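Cysteine synthase (PDB 6AHI) catalyses the pyridoxal 5'-phosphate-dependent conversion of O-acetyl-L-serine and hydrogen sulfide into L-cysteine and acetate, and also acts as an O-acetylserine-dependent cystathionine beta-synthase. Local coordinates at residues D23-L28 / E278-P283; S174-I179 / S286-I291; V16-N21 / N29-A34; S209-G214 / D239-I244; L36-P41 / L262-S267. All blocks are in the same frame, centred on the assembly; numbering follows the deposited sequence.

How the contacts relate
These contacts cross a mixed sheet from margin to margin. Contact 3 joins strands 16-19 and 31-36, contact 2 pairs 287-292 with 174-178, and contact 4 folds a loop against 240-244, the last strand. Contacts 2 and 3 lie about 11 Å apart between centres, linked by backbone bonds of Tyr33 to Val288 and Thr290. Helix 266-281 connects contact 5, at its start, with contact 1, toward its other end, centres about 23 Å apart. Contact 3 closes first along the chain; contact 4 falls between the segments of contacts 1, 2 and 5. Contacts 1, 2 and 5 tie late sequence to earlier segments; contact 5 places Ser267 at the cofactor and, like contact 3, touches the second subunit.

Contact 1: D23-L28 / E278-P283; sequences DYPIPL and EAQRLP
Pro25 meets Gln280 through both its backbone and its ring. Its carbonyl O accepts a hydrogen bond from Gln280 NE2 at 2.8 Å, with an N-H...O angle of 161°; the donor lies in the carbonyl plane on a lone pair, and the acceptor lies close to the plane of the glutamine amide. The pyrrolidine ring packs on the same nitrogen, Pro25 CG standing 3.3 Å from Gln280 NE2. In Gln280, CD is anti to CA (chi2 170°), and the chain runs out extended to the amide. Pro25 is also the centre of an inverse gamma turn, a tight bend just ahead of Ile26 and Pro27.

Ile26, which is buried, sends CG2 to within 4.4 Å of Ala279 CB, a light apolar touch, and its side chain also rests on Leu276 one turn earlier in helix 266-281. The contact thus lays the connection of the beta hairpin formed by strands 16-19 and 31-36 across the last part of that helix, well away from the annotated cofactor sites.

Pro27 follows, its ring atoms CG and CD both close to the backbone of Ala279. CG lies 3.4 Å from Ala279 O, a carbonyl that already accepts the backbone N-H of Leu282, while Pro27 CD comes 4.4 Å from Ala279 CB. Beyond Ala279, the same Pro27 CG approaches Leu282 O at 4.1 Å, and its ring also touches Glu284.

Contact 2: S174-I179 / S286-I291; sequences SFVAGI and SQVLTI
Ser174 and Leu289 are joined in the parallel ladder between strands 174-178 and 287-291, neighbours within the mixed sheet of this pyridoxal-phosphate enzyme; in it Ser174 pairs with Val288 and Phe175 with Leu289. Leu289 N donates to Ser174 O at 2.8 Å, and Leu289 O in turn accepts Val176 N at 2.9 Å. One residue therefore uses both its backbone N-H and its carbonyl across the ladder. The bond from Ser174 N to Gln287 O is weak, and the hydroxyl of Ser174 is satisfied elsewhere, by Glu278 of helix 266-281.

Further along, a side chain takes over from the backbone. Thr290 OG1, anti to its own backbone N (chi1 -169°), donates to Val176 O at 2.8 Å from above the carbonyl plane. Ile291 N, 4.0 Å from that same Val176 O, is buried without a partner in the model. The strands are reconnected by a water that accepts from Gly178 N and donates to Ile291 O.

Apolar side chains meet on both faces. Val176 CG2 touches Val288 CG1 on the face packed by helix 266-281. On the other, Leu289 CD2 approaches Phe175 CD1 at 3.8 Å, while Ile291 CD1 sits at the edge of the phenylalanine ring, in its plane, 3.6 Å from Phe175 CE1.

Contact 3: V16-N21 / N29-A34; sequences VFKFTN and NSAIYA
Lys18 and Tyr33 face each other across an antiparallel beta hairpin, as the non-hydrogen-bonded pair between strands 16-19 and 31-34. Their side chains lie side by side and point the same way. Lys18 CG is anti to the backbone N (chi1 -178°) and the chain beyond it is fully extended, which carries CG past Tyr33 CE1 at 3.6 Å and CE to 3.4 Å from Tyr33 OH. A water accepts from Lys18 NZ and also bonds to Tyr33 OH, lying in the plane of the tyrosine ring; the same hydroxyl is hydrogen-bonded to Gln287. Val16 CG1 touches Tyr33 CB at 3.5 Å and lies at the ring edge, 3.8 Å from Tyr33 CD1.

On the other face, chi1 of Phe19 (-57°) sets CG beside the backbone N. The edge of its ring meets Ala34 CB, which is 3.9 Å from Phe19 CE2. Phe17 CD1 stands over the centre of one face of the Phe19 ring, and Phe272 of helix 266-281 also meets that ring. The flanking pairs, Phe17 with Ala34 and Phe19 with Ile32, are each closed by two backbone bonds. Val16 and Phe17 also pair in parallel with a strand of the second subunit, so the sheet continues across the dimer interface.

Where the strands part toward the hairpin loop, water bridges them, accepting from Asn21 N at 2.9 Å and donating to Ser30 O at 2.6 Å.

Contact 4: S209-G214 / D239-I244; sequences SILNGG and DGFETI
Asn212 grips strand 240-244 with a single nitrogen. Its ND2 donates to Phe241 O at 2.8 Å, from well above the carbonyl plane, and to Thr243 OG1 at 3.3 Å; both acceptors lie near the plane of the asparagine amide. Beside it, Leu211 crosses Phe241 at about a right angle: Leu211 CB sits over one face of the ring, 3.9 Å from its centroid and offset toward the rim, and Leu211 CD1 lies 3.7 Å from Phe241 CD1.

A type I beta turn from Ile210 to Gly213 puts Leu211 and Asn212 at its two central positions, with both side chains reaching the strand. This loop after strand 200-206 folds back on 240-244, the mixed sheet's outermost strand within the chain, at the surface. Glu205 forms the second shell, its carboxylate binding Thr243 OG1, Ser209 OG and Leu211 N. With both of its amide N-H groups directed to the strand and the carboxylate holding turn and threonine, the rotation of the Asn212 amide is probably well fixed.

Contact 5: L36-P41 / L262-S267; sequences LEHLNP and LLVGSS
The His38 imidazole is held between two aliphatic groups. Val264 CG1 stands over the centre of one face, a CH-pi contact with 3.5 Å from that carbon to the ring centroid and only 4° off the normal, while Leu39 CD2 lies over the opposite face, offset toward the rim. In the ring plane, a water meets His38 NE2 at 2.9 Å and accepts from Leu263 N at 3.1 Å, linking the two segments. CG of His38 lies between the backbone N and the carbonyl carbon (chi1 72°), and the ring built on it meets Val264.

Leu262 CD2 extends the apolar surface, lying 3.9 Å from His38 CE1 and 4.0 Å from Leu36 CD2; the Leu262 side chain crosses those of His38 and Leu36 at about a right angle. Segment 36-41 carries the chain from strand 31-36 toward helix 48-60, with a 3-10 turn at 37-39, whereas 262-267 leads into helix 266-281, with Gly265 at its N-cap position. Just inside that helix, Ser267 OG hydrogen-bonds N1 of the pyridoxal-phosphate-modified lysine at position 46, so the contact lies beside the cofactor site. Met7 of the second subunit packs on Leu36 and Leu262.

Within segment 36-41, Asn40 ND2 donates to Glu37 O and to Glu37 OE1, both at 2.8 Å, the carboxylate oxygen being met from above its plane. Glu37 OE1 also forms a salt bridge with Arg48.

Contact 1: D23-L28 / E278-P283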
# COMPACT_ATOMS: atom_id res chain seq x y z
N ASP A 23 -15.47 10.32 -16.20
CA ASP A 23 -14.28 9.47 -16.07
C ASP A 23 -14.25 8.40 -17.18
O ASP A 23 -13.20 8.12 -17.76
CB ASP A 23 -14.32 8.76 -14.72
CG ASP A 23 -14.34 9.71 -13.55
OD1 ASP A 23 -13.45 10.58 -13.52
OD2 ASP A 23 -15.26 9.61 -12.71
N TYR A 24 -15.41 7.79 -17.42
CA TYR A 24 -15.58 6.63 -18.29
C TYR A 24 -16.98 6.68 -18.92
O TYR A 24 -17.84 7.34 -18.38
CB TYR A 24 -15.45 5.32 -17.49
CG TYR A 24 -14.04 5.06 -17.05
CD1 TYR A 24 -13.10 4.54 -17.93
CD2 TYR A 24 -13.63 5.40 -15.77
CE1 TYR A 24 -11.79 4.34 -17.54
CE2 TYR A 24 -12.31 5.22 -15.37
CZ TYR A 24 -11.40 4.68 -16.26
OH TYR A 24 -10.10 4.53 -15.88
N PRO A 25 -17.24 5.96 -20.04
CA PRO A 25 -18.60 5.89 -20.63
C PRO A 25 -19.68 5.24 -19.75
O PRO A 25 -20.15 4.17 -19.99
CB PRO A 25 -18.38 5.09 -21.93
CG PRO A 25 -17.12 4.26 -21.64
CD PRO A 25 -16.24 5.21 -20.84
N ILE A 26 -20.12 5.97 -18.73
CA ILE A 26 -21.14 5.56 -17.77
C ILE A 26 -22.36 6.43 -18.06
O ILE A 26 -22.19 7.62 -18.27
CB ILE A 26 -20.55 5.75 -16.37
CG1 ILE A 26 -19.38 4.79 -16.14
CG2 ILE A 26 -21.59 5.60 -15.27
CD1 ILE A 26 -18.48 5.15 -14.96
N PRO A 27 -23.60 5.91 -18.17
CA PRO A 27 -24.74 6.78 -18.48
C PRO A 27 -24.87 7.98 -17.54
O PRO A 27 -24.41 7.95 -16.42
CB PRO A 27 -25.96 5.86 -18.37
CG PRO A 27 -25.39 4.47 -18.67
CD PRO A 27 -23.99 4.50 -18.08
N LEU A 28 -25.51 9.03 -18.06
CA LEU A 28 -25.90 10.19 -17.31
C LEU A 28 -26.56 9.78 -15.99
O LEU A 28 -27.43 8.91 -15.97
CB LEU A 28 -26.86 11.02 -18.18
CG LEU A 28 -27.23 12.38 -17.60
CD1 LEU A 28 -25.98 13.25 -17.40
CD2 LEU A 28 -28.23 13.11 -18.48
N GLU A 278 -21.91 -3.49 -17.00
CA GLU A 278 -23.15 -3.51 -16.27
C GLU A 278 -23.76 -2.08 -16.24
O GLU A 278 -24.97 -1.94 -16.51
CB GLU A 278 -22.95 -4.15 -14.90
CG GLU A 278 -24.16 -4.07 -13.97
CD GLU A 278 -25.34 -5.00 -14.25
OE1 GLU A 278 -25.39 -5.59 -15.34
OE2 GLU A 278 -26.24 -5.09 -13.37
N ALA A 279 -22.98 -1.05 -15.90
CA ALA A 279 -23.53 0.32 -15.85
C ALA A 279 -24.12 0.70 -17.22
O ALA A 279 -25.18 1.33 -17.29
CB ALA A 279 -22.49 1.34 -15.44
N GLN A 280 -23.45 0.27 -18.30
CA GLN A 280 -23.84 0.65 -19.65
C GLN A 280 -25.16 -0.01 -20.06
O GLN A 280 -25.80 0.51 -20.96
CB GLN A 280 -22.72 0.34 -20.64
CG GLN A 280 -21.62 1.40 -20.61
CD GLN A 280 -20.40 1.00 -21.41
OE1 GLN A 280 -20.30 -0.12 -21.90
NE2 GLN A 280 -19.48 1.93 -21.57
N ARG A 281 -25.55 -1.12 -19.42
CA ARG A 281 -26.77 -1.82 -19.79
C ARG A 281 -27.93 -1.41 -18.87
O ARG A 281 -29.03 -1.83 -19.10
CB ARG A 281 -26.58 -3.34 -19.80
CG ARG A 281 -26.49 -4.01 -18.44
CD ARG A 281 -26.50 -5.54 -18.45
NE ARG A 281 -25.40 -6.12 -19.22
CZ ARG A 281 -24.24 -6.57 -18.72
NH1 ARG A 281 -24.06 -6.72 -17.42
NH2 ARG A 281 -23.27 -6.87 -19.55
N LEU A 282 -27.70 -0.57 -17.86
CA LEU A 282 -28.76 -0.21 -16.89
C LEU A 282 -29.28 1.20 -17.17
O LEU A 282 -28.57 2.01 -17.78
CB LEU A 282 -28.18 -0.30 -15.48
CG LEU A 282 -27.85 -1.70 -14.97
CD1 LEU A 282 -27.14 -1.60 -13.63
CD2 LEU A 282 -29.10 -2.56 -14.85
N PRO A 283 -30.51 1.55 -16.71
CA PRO A 283 -31.08 2.89 -16.93
C PRO A 283 -30.20 4.00 -16.35
O PRO A 283 -29.48 3.77 -15.39
CB PRO A 283 -32.39 2.88 -16.12
CG PRO A 283 -32.75 1.40 -16.00
CD PRO A 283 -31.43 0.67 -15.97

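Contact 2: S174-I179 / S286-I291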
# COMPACT_ATOMS: atom_id res chain seq x y z
N SER A 174 -26.82 -2.68 -8.62
CA SER A 174 -26.09 -3.87 -8.97
C SER A 174 -24.81 -3.97 -8.12
O SER A 174 -24.18 -2.98 -7.74
CB SER A 174 -25.78 -3.84 -10.46
OG SER A 174 -25.10 -5.05 -10.83
N PHE A 175 -24.40 -5.23 -7.89
CA PHE A 175 -23.17 -5.63 -7.26
C PHE A 175 -22.42 -6.55 -8.22
O PHE A 175 -22.92 -7.58 -8.64
CB PHE A 175 -23.42 -6.32 -5.93
CG PHE A 175 -22.20 -6.89 -5.25
CD1 PHE A 175 -21.07 -6.10 -5.08
CD2 PHE A 175 -22.16 -8.20 -4.79
CE1 PHE A 175 -19.94 -6.60 -4.45
CE2 PHE A 175 -21.04 -8.70 -4.16
CZ PHE A 175 -19.93 -7.90 -3.99
N VAL A 176 -21.21 -6.12 -8.57
CA VAL A 176 -20.37 -6.76 -9.54
C VAL A 176 -19.05 -7.07 -8.85
O VAL A 176 -18.39 -6.13 -8.39
CB VAL A 176 -20.13 -5.82 -10.73
CG1 VAL A 176 -19.18 -6.44 -11.75
CG2 VAL A 176 -21.44 -5.39 -11.38
N ALA A 177 -18.64 -8.36 -8.81
CA ALA A 177 -17.41 -8.70 -8.10
C ALA A 177 -16.76 -9.94 -8.72
O ALA A 177 -17.47 -10.85 -9.18
CB ALA A 177 -17.68 -8.92 -6.63
N GLY A 178 -15.43 -9.93 -8.74
CA GLY A 178 -14.63 -11.06 -9.18
C GLY A 178 -14.81 -12.27 -8.26
O GLY A 178 -15.01 -12.12 -7.04
N ILE A 179 -14.72 -13.46 -8.87
CA ILE A 179 -14.85 -14.74 -8.18
C ILE A 179 -13.54 -15.51 -8.37
O ILE A 179 -13.13 -15.75 -9.52
CB ILE A 179 -16.03 -15.54 -8.73
CG1 ILE A 179 -17.36 -14.88 -8.36
CG2 ILE A 179 -15.97 -17.01 -8.27
CD1 ILE A 179 -18.47 -15.26 -9.28
N SER A 286 -28.51 4.63 -12.49
CA SER A 286 -28.18 3.38 -11.80
C SER A 286 -26.85 3.49 -11.04
O SER A 286 -25.95 4.19 -11.44
CB SER A 286 -28.18 2.26 -12.78
OG SER A 286 -29.49 2.03 -13.29
N GLN A 287 -26.74 2.77 -9.91
CA GLN A 287 -25.57 2.83 -9.03
C GLN A 287 -24.98 1.42 -8.93
O GLN A 287 -25.66 0.50 -8.51
CB GLN A 287 -25.93 3.40 -7.66
CG GLN A 287 -26.82 4.64 -7.70
CD GLN A 287 -26.05 5.87 -8.12
OE1 GLN A 287 -25.01 6.20 -7.56
NE2 GLN A 287 -26.55 6.55 -9.14
N VAL A 288 -23.74 1.25 -9.42
CA VAL A 288 -23.12 -0.09 -9.51
C VAL A 288 -21.97 -0.17 -8.51
O VAL A 288 -21.08 0.68 -8.53
CB VAL A 288 -22.64 -0.38 -10.94
CG1 VAL A 288 -21.89 -1.69 -11.04
CG2 VAL A 288 -23.80 -0.35 -11.92
N LEU A 289 -22.01 -1.17 -7.62
CA LEU A 289 -20.94 -1.36 -6.65
C LEU A 289 -19.99 -2.45 -7.15
O LEU A 289 -20.47 -3.52 -7.60
CB LEU A 289 -21.55 -1.79 -5.33
CG LEU A 289 -20.60 -2.33 -4.26
CD1 LEU A 289 -19.63 -1.27 -3.76
CD2 LEU A 289 -21.40 -2.91 -3.12
N THR A 290 -18.68 -2.20 -7.04
CA THR A 290 -17.67 -3.26 -7.27
C THR A 290 -16.61 -3.21 -6.14
O THR A 290 -16.62 -2.35 -5.30
CB THR A 290 -17.12 -3.18 -8.70
OG1 THR A 290 -16.34 -4.34 -9.02
CG2 THR A 290 -16.27 -1.95 -8.91
N ILE A 291 -15.69 -4.17 -6.17
CA ILE A 291 -14.63 -4.29 -5.21
C ILE A 291 -13.32 -4.40 -5.99
O ILE A 291 -13.25 -5.22 -6.93
CB ILE A 291 -14.82 -5.52 -4.29
CG1 ILE A 291 -16.10 -5.39 -3.46
CG2 ILE A 291 -13.61 -5.74 -3.40
CD1 ILE A 291 -16.62 -6.72 -3.06
O HOH W 1 -13.95 -7.85 -7.34

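Contact 3: V16-N21 / N29-A34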
# COMPACT_ATOMS: atom_id res chain seq x y z
N VAL A 16 -14.28 4.51 -0.77
CA VAL A 16 -14.95 4.10 -1.95
C VAL A 16 -14.68 5.16 -3.02
O VAL A 16 -14.88 6.35 -2.76
CB VAL A 16 -16.46 3.96 -1.69
CG1 VAL A 16 -17.20 3.67 -2.97
CG2 VAL A 16 -16.78 2.88 -0.65
N PHE A 17 -14.18 4.73 -4.18
CA PHE A 17 -13.95 5.59 -5.30
C PHE A 17 -15.23 5.67 -6.14
O PHE A 17 -15.79 4.62 -6.53
CB PHE A 17 -12.79 5.07 -6.15
CG PHE A 17 -12.15 6.15 -6.99
CD1 PHE A 17 -12.74 6.55 -8.18
CD2 PHE A 17 -11.05 6.85 -6.54
CE1 PHE A 17 -12.21 7.60 -8.92
CE2 PHE A 17 -10.49 7.87 -7.30
CZ PHE A 17 -11.08 8.25 -8.48
N LYS A 18 -15.68 6.89 -6.44
CA LYS A 18 -16.87 7.09 -7.27
C LYS A 18 -16.46 7.55 -8.68
O LYS A 18 -15.76 8.58 -8.85
CB LYS A 18 -17.83 8.11 -6.68
CG LYS A 18 -19.11 8.34 -7.46
CD LYS A 18 -19.85 9.55 -6.94
CE LYS A 18 -21.27 9.63 -7.45
NZ LYS A 18 -21.92 10.82 -6.86
N PHE A 19 -16.86 6.75 -9.67
CA PHE A 19 -16.67 7.03 -11.08
C PHE A 19 -18.01 7.46 -11.71
O PHE A 19 -19.05 6.83 -11.47
CB PHE A 19 -16.19 5.78 -11.81
CG PHE A 19 -14.93 5.15 -11.28
CD1 PHE A 19 -13.69 5.48 -11.84
CD2 PHE A 19 -14.97 4.17 -10.31
CE1 PHE A 19 -12.53 4.85 -11.40
CE2 PHE A 19 -13.81 3.57 -9.86
CZ PHE A 19 -12.59 3.92 -10.39
N THR A 20 -17.97 8.50 -12.56
CA THR A 20 -19.14 8.95 -13.30
C THR A 20 -18.81 9.08 -14.78
O THR A 20 -17.70 8.73 -15.21
CB THR A 20 -19.62 10.31 -12.77
OG1 THR A 20 -18.60 11.26 -13.10
CG2 THR A 20 -19.88 10.29 -11.28
N ASN A 21 -19.77 9.64 -15.55
CA ASN A 21 -19.63 9.82 -17.01
C ASN A 21 -18.47 10.78 -17.34
O ASN A 21 -18.11 10.86 -18.52
CB ASN A 21 -20.92 10.31 -17.69
CG ASN A 21 -21.38 11.67 -17.23
OD1 ASN A 21 -20.87 12.21 -16.26
ND2 ASN A 21 -22.37 12.24 -17.91
N ASN A 29 -26.05 10.35 -14.89
CA ASN A 29 -26.56 10.24 -13.52
C ASN A 29 -26.29 8.86 -12.92
O ASN A 29 -26.69 8.62 -11.79
CB ASN A 29 -28.06 10.55 -13.46
CG ASN A 29 -28.35 12.00 -13.79
OD1 ASN A 29 -27.55 12.86 -13.44
ND2 ASN A 29 -29.45 12.24 -14.48
N SER A 30 -25.66 7.96 -13.66
CA SER A 30 -25.20 6.70 -13.12
C SER A 30 -23.81 6.89 -12.49
O SER A 30 -23.10 7.87 -12.76
CB SER A 30 -25.17 5.64 -14.17
OG SER A 30 -26.48 5.42 -14.68
N ALA A 31 -23.41 5.91 -11.69
CA ALA A 31 -22.11 5.91 -11.05
C ALA A 31 -21.66 4.47 -10.80
O ALA A 31 -22.51 3.58 -10.57
CB ALA A 31 -22.13 6.66 -9.74
N ILE A 32 -20.34 4.30 -10.75
CA ILE A 32 -19.73 3.10 -10.25
C ILE A 32 -18.99 3.48 -8.96
O ILE A 32 -18.17 4.37 -8.95
CB ILE A 32 -18.79 2.44 -11.29
CG1 ILE A 32 -19.53 2.01 -12.55
CG2 ILE A 32 -18.04 1.27 -10.66
CD1 ILE A 32 -18.63 1.60 -13.68
N TYR A 33 -19.24 2.69 -7.92
CA TYR A 33 -18.53 2.79 -6.67
C TYR A 33 -17.63 1.56 -6.52
O TYR A 33 -18.11 0.48 -6.49
CB TYR A 33 -19.51 2.82 -5.52
CG TYR A 33 -20.42 4.00 -5.57
CD1 TYR A 33 -20.02 5.22 -5.06
CD2 TYR A 33 -21.67 3.92 -6.15
CE1 TYR A 33 -20.86 6.31 -5.06
CE2 TYR A 33 -22.51 5.03 -6.20
CZ TYR A 33 -22.11 6.23 -5.63
OH TYR A 33 -22.95 7.32 -5.65
N ALA A 34 -16.34 1.81 -6.34
CA ALA A 34 -15.39 0.77 -6.10
C ALA A 34 -14.89 0.88 -4.67
O ALA A 34 -14.27 1.87 -4.26
CB ALA A 34 -14.23 0.85 -7.05
O HOH W 2 -22.23 9.93 -4.08
O HOH W 3 -22.56 9.49 -14.73
O HOH W 4 -23.73 12.12 -14.34

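Contact 4: S209-G214 / D239-I244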
# COMPACT_ATOMS: atom_id res chain seq x y z
N SER A 209 -12.09 -19.36 -17.56
CA SER A 209 -12.92 -19.80 -16.43
C SER A 209 -14.23 -20.37 -17.00
O SER A 209 -14.59 -20.05 -18.13
CB SER A 209 -13.13 -18.61 -15.50
OG SER A 209 -13.76 -18.98 -14.28
N ILE A 210 -14.99 -21.15 -16.23
CA ILE A 210 -16.10 -21.99 -16.82
C ILE A 210 -17.52 -21.48 -16.53
O ILE A 210 -18.47 -22.08 -16.98
CB ILE A 210 -15.95 -23.47 -16.39
CG1 ILE A 210 -15.88 -23.62 -14.86
CG2 ILE A 210 -14.76 -24.11 -17.08
CD1 ILE A 210 -17.16 -23.25 -14.13
N LEU A 211 -17.69 -20.36 -15.80
CA LEU A 211 -19.04 -20.03 -15.24
C LEU A 211 -20.04 -19.72 -16.36
O LEU A 211 -21.23 -20.01 -16.21
CB LEU A 211 -18.92 -18.87 -14.24
CG LEU A 211 -18.27 -19.24 -12.89
CD1 LEU A 211 -17.96 -18.01 -12.05
CD2 LEU A 211 -19.15 -20.20 -12.11
N ASN A 212 -19.58 -19.16 -17.49
CA ASN A 212 -20.45 -18.93 -18.68
C ASN A 212 -20.37 -20.09 -19.68
O ASN A 212 -20.73 -19.91 -20.85
CB ASN A 212 -20.14 -17.60 -19.37
CG ASN A 212 -20.94 -16.47 -18.78
OD1 ASN A 212 -22.07 -16.70 -18.36
ND2 ASN A 212 -20.38 -15.26 -18.75
N GLY A 213 -19.89 -21.26 -19.25
CA GLY A 213 -19.95 -22.47 -20.08
C GLY A 213 -18.74 -22.61 -21.00
O GLY A 213 -18.62 -23.60 -21.67
N GLY A 214 -17.84 -21.63 -21.01
CA GLY A 214 -16.60 -21.70 -21.81
C GLY A 214 -15.68 -22.82 -21.36
O GLY A 214 -15.82 -23.35 -20.25
N ASP A 239 -27.64 -12.95 -11.33
CA ASP A 239 -28.25 -12.47 -12.56
C ASP A 239 -27.38 -12.85 -13.77
O ASP A 239 -27.89 -13.07 -14.86
CB ASP A 239 -28.51 -10.97 -12.49
CG ASP A 239 -29.62 -10.68 -11.48
OD1 ASP A 239 -30.78 -10.91 -11.83
OD2 ASP A 239 -29.30 -10.33 -10.32
N GLY A 240 -26.06 -12.93 -13.57
CA GLY A 240 -25.16 -13.24 -14.64
C GLY A 240 -23.72 -13.28 -14.20
O GLY A 240 -23.41 -12.92 -13.09
N PHE A 241 -22.88 -13.86 -15.07
CA PHE A 241 -21.44 -13.83 -14.99
C PHE A 241 -20.92 -13.05 -16.19
O PHE A 241 -21.50 -13.10 -17.27
CB PHE A 241 -20.84 -15.23 -14.97
CG PHE A 241 -21.34 -16.06 -13.82
CD1 PHE A 241 -20.92 -15.81 -12.53
CD2 PHE A 241 -22.30 -17.04 -14.02
CE1 PHE A 241 -21.43 -16.53 -11.47
CE2 PHE A 241 -22.79 -17.78 -12.95
CZ PHE A 241 -22.34 -17.53 -11.68
N GLU A 242 -19.82 -12.33 -15.98
CA GLU A 242 -19.17 -11.57 -17.00
C GLU A 242 -17.77 -12.17 -17.20
O GLU A 242 -17.00 -12.24 -16.23
CB GLU A 242 -19.20 -10.10 -16.58
CG GLU A 242 -18.88 -9.13 -17.70
CD GLU A 242 -19.95 -8.96 -18.77
OE1 GLU A 242 -21.04 -8.49 -18.45
OE2 GLU A 242 -19.68 -9.33 -19.94
N THR A 243 -17.46 -12.60 -18.43
CA THR A 243 -16.16 -13.17 -18.79
C THR A 243 -15.31 -12.07 -19.43
O THR A 243 -15.70 -11.51 -20.44
CB THR A 243 -16.27 -14.33 -19.79
OG1 THR A 243 -17.17 -15.30 -19.29
CG2 THR A 243 -14.94 -14.99 -20.07
N ILE A 244 -14.17 -11.77 -18.80
CA ILE A 244 -13.27 -10.69 -19.23
C ILE A 244 -11.99 -11.30 -19.79
O ILE A 244 -11.33 -12.09 -19.14
CB ILE A 244 -12.98 -9.75 -18.04
CG1 ILE A 244 -14.28 -9.21 -17.44
CG2 ILE A 244 -12.04 -8.64 -18.45
CD1 ILE A 244 -15.14 -8.44 -18.39

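Contact 5: L36-P41 / L262-S267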
# COMPACT_ATOMS: atom_id res chain seq x y z
N LEU A 36 -12.26 0.16 -2.14
CA LEU A 36 -10.82 0.10 -2.32
C LEU A 36 -10.16 -0.78 -1.24
O LEU A 36 -9.44 -0.26 -0.36
CB LEU A 36 -10.25 1.52 -2.29
CG LEU A 36 -10.83 2.48 -3.33
CD1 LEU A 36 -10.03 3.78 -3.33
CD2 LEU A 36 -10.83 1.82 -4.71
N GLU A 37 -10.30 -2.08 -1.40
CA GLU A 37 -9.83 -3.07 -0.45
C GLU A 37 -8.33 -3.27 -0.55
O GLU A 37 -7.74 -3.83 0.34
CB GLU A 37 -10.58 -4.37 -0.68
CG GLU A 37 -12.01 -4.25 -0.20
CD GLU A 37 -12.09 -3.99 1.30
OE1 GLU A 37 -11.53 -4.83 2.07
OE2 GLU A 37 -12.67 -2.94 1.71
N HIS A 38 -7.72 -2.76 -1.62
CA HIS A 38 -6.28 -2.81 -1.79
C HIS A 38 -5.57 -1.92 -0.76
O HIS A 38 -4.35 -2.09 -0.57
CB HIS A 38 -5.89 -2.47 -3.23
CG HIS A 38 -6.05 -1.04 -3.62
ND1 HIS A 38 -7.27 -0.40 -3.64
CD2 HIS A 38 -5.13 -0.13 -4.02
CE1 HIS A 38 -7.09 0.85 -4.05
NE2 HIS A 38 -5.79 1.03 -4.30
N LEU A 39 -6.30 -0.98 -0.12
CA LEU A 39 -5.70 -0.09 0.83
C LEU A 39 -5.70 -0.69 2.24
O LEU A 39 -5.23 -0.04 3.15
CB LEU A 39 -6.39 1.27 0.79
CG LEU A 39 -6.38 1.95 -0.58
CD1 LEU A 39 -7.16 3.26 -0.58
CD2 LEU A 39 -4.96 2.20 -1.05
N ASN A 40 -6.16 -1.93 2.42
CA ASN A 40 -5.93 -2.65 3.67
C ASN A 40 -4.43 -2.81 3.92
O ASN A 40 -3.63 -2.85 2.99
CB ASN A 40 -6.59 -4.04 3.63
CG ASN A 40 -8.08 -3.95 3.86
OD1 ASN A 40 -8.52 -3.52 4.91
ND2 ASN A 40 -8.87 -4.38 2.88
N PRO A 41 -3.99 -2.94 5.19
CA PRO A 41 -2.56 -2.98 5.51
C PRO A 41 -1.79 -4.19 4.94
O PRO A 41 -0.58 -4.09 4.75
CB PRO A 41 -2.53 -2.98 7.05
CG PRO A 41 -3.90 -3.52 7.44
CD PRO A 41 -4.84 -2.95 6.40
N LEU A 262 -5.09 4.94 -9.49
CA LEU A 262 -5.36 3.74 -8.74
C LEU A 262 -4.36 2.66 -9.18
O LEU A 262 -4.30 2.29 -10.36
CB LEU A 262 -6.80 3.30 -8.97
CG LEU A 262 -7.85 4.08 -8.19
CD1 LEU A 262 -9.21 4.00 -8.86
CD2 LEU A 262 -7.93 3.61 -6.74
N LEU A 263 -3.57 2.16 -8.22
CA LEU A 263 -2.56 1.16 -8.48
C LEU A 263 -3.05 -0.21 -7.98
O LEU A 263 -2.68 -0.68 -6.89
CB LEU A 263 -1.26 1.58 -7.79
CG LEU A 263 -0.71 2.92 -8.27
CD1 LEU A 263 0.42 3.36 -7.36
CD2 LEU A 263 -0.23 2.81 -9.72
N VAL A 264 -3.90 -0.83 -8.80
CA VAL A 264 -4.63 -2.01 -8.40
C VAL A 264 -4.25 -3.19 -9.30
O VAL A 264 -3.73 -3.01 -10.39
CB VAL A 264 -6.14 -1.77 -8.43
CG1 VAL A 264 -6.57 -0.82 -7.32
CG2 VAL A 264 -6.61 -1.29 -9.79
N GLY A 265 -4.50 -4.41 -8.80
CA GLY A 265 -4.16 -5.63 -9.55
C GLY A 265 -5.06 -5.85 -10.76
O GLY A 265 -6.07 -5.17 -10.94
N SER A 266 -4.71 -6.84 -11.59
CA SER A 266 -5.46 -7.18 -12.79
C SER A 266 -6.90 -7.62 -12.44
O SER A 266 -7.80 -7.46 -13.26
CB SER A 266 -4.70 -8.20 -13.59
OG SER A 266 -4.56 -9.38 -12.83
N SER A 267 -7.13 -8.18 -11.25
CA SER A 267 -8.48 -8.63 -10.89
C SER A 267 -9.39 -7.42 -10.61
O SER A 267 -10.60 -7.51 -10.82
CB SER A 267 -8.51 -9.59 -9.75
OG SER A 267 -8.21 -8.97 -8.51
O HOH W 5 -3.89 2.92 -5.28